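PDB 3F6O: probable transcriptional regulator, ArsR family protein from Rhodococcus sp. RHA1, which probably binds DNA through a winged helix-turn-helix domain and regulates transcription, as other ArsR-family proteins do. Local coordinates for residues 13-24 with 51-61. Sequence-based numbering, arbitrary orientation.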
ATOM      1  N   GLN A  13       2.289   1.184   4.346  1.00 14.90           N
ATOM      2  CA  GLN A  13       3.723   0.982   4.612  1.00 15.57           C
ATOM      3  C   GLN A  13       4.053  -0.473   4.965  1.00 15.21           C
ATOM      4  O   GLN A  13       5.122  -0.998   4.600  1.00 15.68           O
ATOM      5  CB  GLN A  13       4.194   1.922   5.738  1.00 15.86           C
ATOM      6  CG  GLN A  13       5.698   1.884   5.976  1.00 20.29           C
ATOM      7  CD  GLN A  13       6.496   2.431   4.825  1.00 22.65           C
ATOM      8  OE1 GLN A  13       6.462   3.624   4.553  1.00 25.45           O
ATOM      9  NE2 GLN A  13       7.239   1.558   4.136  1.00 24.88           N
ATOM     10  N   ALA A  14       3.133  -1.122   5.674  1.00 14.64           N
ATOM     11  CA  ALA A  14       3.314  -2.508   6.064  1.00 13.75           C
ATOM     12  C   ALA A  14       3.430  -3.390   4.827  1.00 13.84           C
ATOM     13  O   ALA A  14       4.266  -4.289   4.788  1.00 12.72           O
ATOM     14  CB  ALA A  14       2.192  -2.976   6.977  1.00 12.27           C
ATOM     15  N   LEU A  15       2.605  -3.115   3.823  1.00 14.11           N
ATOM     16  CA  LEU A  15       2.605  -3.897   2.578  1.00 15.18           C
ATOM     17  C   LEU A  15       3.785  -3.611   1.632  1.00 16.44           C
ATOM     18  O   LEU A  15       3.984  -4.338   0.650  1.00 16.66           O
ATOM     19  CB  LEU A  15       1.278  -3.674   1.813  1.00 15.23           C
ATOM     20  CG  LEU A  15       0.007  -4.141   2.501  1.00 13.99           C
ATOM     21  CD1 LEU A  15      -1.236  -3.960   1.591  1.00 18.08           C
ATOM     22  CD2 LEU A  15       0.127  -5.584   2.978  1.00 14.42           C
ATOM     23  N   ALA A  16       4.563  -2.559   1.917  1.00 17.13           N
ATOM     24  CA  ALA A  16       5.690  -2.193   1.052  1.00 17.54           C
ATOM     25  C   ALA A  16       6.873  -3.172   1.138  1.00 19.07           C
ATOM     26  O   ALA A  16       7.752  -3.164   0.279  1.00 20.22           O
ATOM     27  CB  ALA A  16       6.133  -0.759   1.360  1.00 17.94           C
ATOM     28  N   ASP A  17       6.900  -4.008   2.170  1.00 19.77           N
ATOM     29  CA  ASP A  17       7.995  -4.967   2.400  1.00 20.20           C
ATOM     30  C   ASP A  17       7.607  -6.382   1.967  1.00 20.25           C
ATOM     31  O   ASP A  17       6.526  -6.888   2.331  1.00 19.33           O
ATOM     32  CB  ASP A  17       8.401  -4.948   3.878  1.00 20.26           C
ATOM     33  CG  ASP A  17       9.561  -5.865   4.181  1.00 22.35           C
ATOM     34  OD1 ASP A  17      10.713  -5.438   3.996  1.00 23.26           O
ATOM     35  OD2 ASP A  17       9.336  -7.023   4.608  1.00 22.67           O
ATOM     36  N   PRO A  18       8.493  -7.037   1.198  1.00 20.64           N
ATOM     37  CA  PRO A  18       8.176  -8.366   0.698  1.00 21.23           C
ATOM     38  C   PRO A  18       8.118  -9.463   1.779  1.00 20.59           C
ATOM     39  O   PRO A  18       7.354 -10.441   1.625  1.00 21.12           O
ATOM     40  CB  PRO A  18       9.331  -8.653  -0.304  1.00 21.91           C
ATOM     41  CG  PRO A  18      10.476  -7.828   0.196  1.00 22.71           C
ATOM     42  CD  PRO A  18       9.836  -6.571   0.754  1.00 20.22           C
ATOM     43  N   THR A  19       8.923  -9.329   2.832  1.00 19.92           N
ATOM     44  CA  THR A  19       8.858 -10.260   3.960  1.00 18.96           C
ATOM     45  C   THR A  19       7.483 -10.194   4.632  1.00 18.72           C
ATOM     46  O   THR A  19       6.852 -11.231   4.930  1.00 17.16           O
ATOM     47  CB  THR A  19       9.942  -9.983   5.022  1.00 19.61           C
ATOM     48  OG1 THR A  19      11.236 -10.069   4.417  1.00 20.47           O
ATOM     49  CG2 THR A  19       9.852 -11.042   6.150  1.00 16.45           C
ATOM     50  N   ARG A  20       7.038  -8.967   4.892  1.00 17.50           N
ATOM     51  CA  ARG A  20       5.738  -8.759   5.513  1.00 16.80           C
ATOM     52  C   ARG A  20       4.610  -9.272   4.631  1.00 16.65           C
ATOM     53  O   ARG A  20       3.690  -9.906   5.130  1.00 15.38           O
ATOM     54  CB  ARG A  20       5.542  -7.291   5.894  1.00 16.09           C
ATOM     55  CG  ARG A  20       6.512  -6.862   6.995  1.00 17.40           C
ATOM     56  CD  ARG A  20       6.094  -5.529   7.593  1.00 16.83           C
ATOM     57  NE  ARG A  20       6.262  -4.342   6.728  1.00 18.59           N
ATOM     58  CZ  ARG A  20       7.281  -3.475   6.778  1.00 23.12           C
ATOM     59  NH1 ARG A  20       8.344  -3.719   7.552  1.00 22.94           N
ATOM     60  NH2 ARG A  20       7.261  -2.361   6.027  1.00 18.16           N
ATOM     61  N   ARG A  21       4.670  -9.004   3.318  1.00 16.29           N
ATOM     62  CA  ARG A  21       3.638  -9.548   2.409  1.00 17.22           C
ATOM     63  C   ARG A  21       3.641 -11.079   2.437  1.00 16.65           C
ATOM     64  O   ARG A  21       2.566 -11.694   2.440  1.00 16.80           O
ATOM     65  CB  ARG A  21       3.782  -9.028   0.969  1.00 16.46           C
ATOM     66  CG  ARG A  21       3.436  -7.531   0.794  1.00 17.75           C
ATOM     67  CD  ARG A  21       3.278  -7.144  -0.693  1.00 18.81           C
ATOM     68  NE  ARG A  21       4.388  -7.661  -1.509  1.00 19.11           N
ATOM     69  CZ  ARG A  21       5.532  -7.021  -1.687  1.00 21.84           C
ATOM     70  NH1 ARG A  21       5.705  -5.822  -1.137  1.00 23.32           N
ATOM     71  NH2 ARG A  21       6.502  -7.551  -2.440  1.00 22.81           N
ATOM     72  N   ALA A  22       4.834 -11.689   2.498  1.00 16.26           N
ATOM     73  CA  ALA A  22       4.957 -13.162   2.568  1.00 16.61           C
ATOM     74  C   ALA A  22       4.368 -13.763   3.848  1.00 17.07           C
ATOM     75  O   ALA A  22       3.722 -14.842   3.859  1.00 17.53           O
ATOM     76  CB  ALA A  22       6.419 -13.578   2.425  1.00 17.13           C
ATOM     77  N   VAL A  23       4.639 -13.090   4.953  1.00 16.22           N
ATOM     78  CA  VAL A  23       4.067 -13.491   6.243  1.00 16.02           C
ATOM     79  C   VAL A  23       2.560 -13.396   6.195  1.00 15.15           C
ATOM     80  O   VAL A  23       1.884 -14.301   6.680  1.00 15.61           O
ATOM     81  CB  VAL A  23       4.610 -12.612   7.367  1.00 15.38           C
ATOM     82  CG1 VAL A  23       3.790 -12.796   8.660  1.00 15.83           C
ATOM     83  CG2 VAL A  23       6.137 -12.879   7.617  1.00 15.96           C
ATOM     84  N   LEU A  24       2.024 -12.300   5.661  1.00 15.32           N
ATOM     85  CA  LEU A  24       0.570 -12.165   5.551  1.00 15.94           C
ATOM     86  C   LEU A  24      -0.027 -13.280   4.656  1.00 16.96           C
ATOM     87  O   LEU A  24      -1.088 -13.816   4.954  1.00 17.02           O
ATOM     88  CB  LEU A  24       0.162 -10.785   5.043  1.00 15.54           C
ATOM     89  CG  LEU A  24       0.384  -9.644   6.042  1.00 15.05           C
ATOM     90  CD1 LEU A  24       0.079  -8.306   5.359  1.00 15.66           C
ATOM     91  CD2 LEU A  24      -0.457  -9.881   7.333  1.00 15.50           C
ATOM     92  N   HIS A  51       9.627  -6.866  11.635  1.00 16.03           N
ATOM     93  CA  HIS A  51       8.494  -7.065  10.711  1.00 16.79           C
ATOM     94  C   HIS A  51       7.212  -7.510  11.418  1.00 16.37           C
ATOM     95  O   HIS A  51       6.131  -6.989  11.163  1.00 15.55           O
ATOM     96  CB  HIS A  51       8.873  -8.047   9.605  1.00 16.64           C
ATOM     97  CG  HIS A  51       9.957  -7.538   8.716  1.00 18.54           C
ATOM     98  ND1 HIS A  51       9.856  -6.336   8.058  1.00 18.83           N
ATOM     99  CD2 HIS A  51      11.167  -8.048   8.387  1.00 20.05           C
ATOM    100  CE1 HIS A  51      10.956  -6.127   7.351  1.00 20.94           C
ATOM    101  NE2 HIS A  51      11.767  -7.155   7.532  1.00 22.99           N
ATOM    102  N   ILE A  52       7.337  -8.475  12.307  1.00 15.91           N
ATOM    103  CA  ILE A  52       6.195  -8.909  13.098  1.00 15.43           C
ATOM    104  C   ILE A  52       5.575  -7.711  13.881  1.00 15.10           C
ATOM    105  O   ILE A  52       4.358  -7.485  13.875  1.00 14.45           O
ATOM    106  CB  ILE A  52       6.628 -10.043  14.064  1.00 15.84           C
ATOM    107  CG1 ILE A  52       6.992 -11.313  13.262  1.00 15.57           C
ATOM    108  CG2 ILE A  52       5.528 -10.343  15.100  1.00 15.41           C
ATOM    109  CD1 ILE A  52       5.817 -11.936  12.459  1.00 18.10           C
ATOM    110  N   HIS A  53       6.433  -6.946  14.549  1.00 15.99           N
ATOM    111  CA  HIS A  53       5.968  -5.803  15.335  1.00 17.09           C
ATOM    112  C   HIS A  53       5.291  -4.748  14.464  1.00 16.36           C
ATOM    113  O   HIS A  53       4.279  -4.160  14.844  1.00 15.73           O
ATOM    114  CB  HIS A  53       7.134  -5.188  16.118  1.00 17.69           C
ATOM    115  CG  HIS A  53       7.576  -6.033  17.270  1.00 21.11           C
ATOM    116  ND1 HIS A  53       8.905  -6.263  17.560  1.00 24.65           N
ATOM    117  CD2 HIS A  53       6.863  -6.733  18.190  1.00 25.28           C
ATOM    118  CE1 HIS A  53       8.997  -7.058  18.614  1.00 23.50           C
ATOM    119  NE2 HIS A  53       7.774  -7.357  19.016  1.00 24.96           N
ATOM    120  N   PHE A  54       5.858  -4.515  13.287  1.00 16.57           N
ATOM    121  CA  PHE A  54       5.289  -3.530  12.373  1.00 16.44           C
ATOM    122  C   PHE A  54       3.904  -3.998  11.929  1.00 16.04           C
ATOM    123  O   PHE A  54       2.955  -3.205  11.899  1.00 15.83           O
ATOM    124  CB  PHE A  54       6.223  -3.271  11.177  1.00 17.37           C
ATOM    125  CG  PHE A  54       5.871  -2.018  10.425  1.00 18.86           C
ATOM    126  CD1 PHE A  54       6.613  -0.861  10.596  1.00 23.04           C
ATOM    127  CD2 PHE A  54       4.749  -1.968   9.606  1.00 20.62           C
ATOM    128  CE1 PHE A  54       6.255   0.307   9.915  1.00 25.47           C
ATOM    129  CE2 PHE A  54       4.389  -0.796   8.934  1.00 21.80           C
ATOM    130  CZ  PHE A  54       5.121   0.322   9.099  1.00 23.31           C
ATOM    131  N   LEU A  55       3.785  -5.297  11.600  1.00 15.24           N
ATOM    132  CA  LEU A  55       2.489  -5.906  11.228  1.00 15.55           C
ATOM    133  C   LEU A  55       1.441  -5.768  12.342  1.00 15.56           C
ATOM    134  O   LEU A  55       0.270  -5.455  12.093  1.00 14.95           O
ATOM    135  CB  LEU A  55       2.661  -7.405  10.849  1.00 16.47           C
ATOM    136  CG  LEU A  55       3.253  -7.648   9.435  1.00 18.71           C
ATOM    137  CD1 LEU A  55       3.420  -9.164   9.135  1.00 16.93           C
ATOM    138  CD2 LEU A  55       2.375  -6.959   8.351  1.00 18.92           C
ATOM    139  N   GLU A  56       1.866  -5.976  13.578  1.00 16.96           N
ATOM    140  CA  GLU A  56       0.928  -5.861  14.686  1.00 18.77           C
ATOM    141  C   GLU A  56       0.541  -4.389  14.917  1.00 18.20           C
ATOM    142  O   GLU A  56      -0.637  -4.073  15.032  1.00 17.88           O
ATOM    143  CB  GLU A  56       1.447  -6.527  15.970  1.00 17.66           C
ATOM    144  CG  GLU A  56       0.274  -6.664  17.002  1.00 21.29           C
ATOM    145  CD  GLU A  56       0.517  -7.651  18.151  1.00 24.11           C
ATOM    146  OE1 GLU A  56       1.696  -8.026  18.409  1.00 28.41           O
ATOM    147  OE2 GLU A  56      -0.509  -8.032  18.804  1.00 28.85           O
ATOM    148  N   ASP A  57       1.530  -3.508  14.941  1.00 18.29           N
ATOM    149  CA  ASP A  57       1.275  -2.087  15.187  1.00 21.19           C
ATOM    150  C   ASP A  57       0.376  -1.468  14.138  1.00 20.71           C
ATOM    151  O   ASP A  57      -0.451  -0.638  14.457  1.00 21.13           O
ATOM    152  CB  ASP A  57       2.578  -1.294  15.292  1.00 20.95           C
ATOM    153  CG  ASP A  57       3.318  -1.573  16.582  1.00 26.85           C
ATOM    154  OD1 ASP A  57       2.704  -2.072  17.552  1.00 30.18           O
ATOM    155  OD2 ASP A  57       4.530  -1.298  16.619  1.00 33.63           O
ATOM    156  N   SER A  58       0.546  -1.869  12.878  1.00 20.38           N
ATOM    157  CA  SER A  58      -0.299  -1.367  11.807  1.00 19.34           C
ATOM    158  C   SER A  58      -1.676  -2.071  11.695  1.00 19.21           C
ATOM    159  O   SER A  58      -2.507  -1.696  10.847  1.00 19.59           O
ATOM    160  CB  SER A  58       0.471  -1.406  10.479  1.00 20.00           C
ATOM    161  OG  SER A  58       0.881  -2.730  10.174  1.00 19.02           O
ATOM    162  N   GLY A  59      -1.937  -3.064  12.543  1.00 17.70           N
ATOM    163  CA  GLY A  59      -3.264  -3.718  12.601  1.00 16.75           C
ATOM    164  C   GLY A  59      -3.462  -4.936  11.701  1.00 16.17           C
ATOM    165  O   GLY A  59      -4.550  -5.496  11.655  1.00 16.64           O
ATOM    166  N   TRP A  60      -2.416  -5.339  10.962  1.00 16.02           N
ATOM    167  CA  TRP A  60      -2.515  -6.480  10.013  1.00 15.69           C
ATOM    168  C   TRP A  60      -2.577  -7.844  10.717  1.00 16.14           C
ATOM    169  O   TRP A  60      -3.154  -8.786  10.178  1.00 16.70           O
ATOM    170  CB  TRP A  60      -1.323  -6.475   9.020  1.00 15.63           C
ATOM    171  CG  TRP A  60      -1.509  -5.522   7.886  1.00 15.44           C
ATOM    172  CD1 TRP A  60      -0.937  -4.300   7.742  1.00 18.02           C
ATOM    173  CD2 TRP A  60      -2.374  -5.700   6.756  1.00 17.50           C
ATOM    174  NE1 TRP A  60      -1.372  -3.706   6.559  1.00 17.41           N
ATOM    175  CE2 TRP A  60      -2.263  -4.550   5.951  1.00 16.81           C
ATOM    176  CE3 TRP A  60      -3.225  -6.739   6.339  1.00 16.78           C
ATOM    177  CZ2 TRP A  60      -2.960  -4.406   4.742  1.00 18.26           C
ATOM    178  CZ3 TRP A  60      -3.908  -6.589   5.135  1.00 18.41           C
ATOM    179  CH2 TRP A  60      -3.792  -5.428   4.374  1.00 17.01           C
ATOM    180  N   ILE A  61      -1.944  -7.965  11.885  1.00 15.88           N
ATOM    181  CA  ILE A  61      -1.951  -9.224  12.641  1.00 15.81           C
ATOM    182  C   ILE A  61      -2.187  -8.953  14.128  1.00 17.16           C
ATOM    183  O   ILE A  61      -2.019  -7.821  14.587  1.00 16.00           O
ATOM    184  CB  ILE A  61      -0.642 -10.097  12.474  1.00 15.13           C
ATOM    185  CG1 ILE A  61       0.531  -9.468  13.259  1.00 15.36           C
ATOM    186  CG2 ILE A  61      -0.326 -10.345  10.973  1.00 14.41           C
ATOM    187  CD1 ILE A  61       1.885 -10.221  13.207  1.00 15.54           C
TER
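The guanidinium of Arg20 lies flat on the ring of Phe54, a cation-pi stack with CZ 4.4 Å from the ring centroid and the planes 15° apart. Asp17 CB covers the guanidinium's other face. Two backbone carbonyls fix its rotation. Arg20 NE bonds to Ala14 O at 2.8 Å, nearly straight and on a lone pair. Arg20 NH2 reaches Gln13 O from above the carbonyl plane, and Ala16 N comes to the same oxygen from the opposite face. A bend at chi3 (-70°) turns NE and NH2 toward these carbonyls.

Arg20 NH1 also gives a weak, bent hydrogen bond to His51 ND1 (3.1 Å), arriving at the ring edge. Asp17 OD2 and Thr19 CB lie over one face of that imidazole. Asp17 is the N-cap of helix 18-28; its OD2 accepts from Arg20 N at 3.0 Å.

Helix 45-57 is probably the recognition helix of the ArsR-type winged helix-turn-helix, as in relatives. Its residues 51-57 cross residues 18-24 at -68°, and a Schellman motif at Gly59 ends it before strand 61-66.

Leu55 is a knob set among Ala14, Arg20, Val23 and Leu24. Its CD1 meets Val23 CG1 at 3.7 Å. Leu15 CD2 lies over the six-membered ring face of Trp60, a CH-pi contact; Leu24 CD1 makes a second, off-centre one. Ala14 CB touches Trp60 CD1 at 3.5 Å. Trp60 NE1 bonds to Ile11 O in helix 5-15.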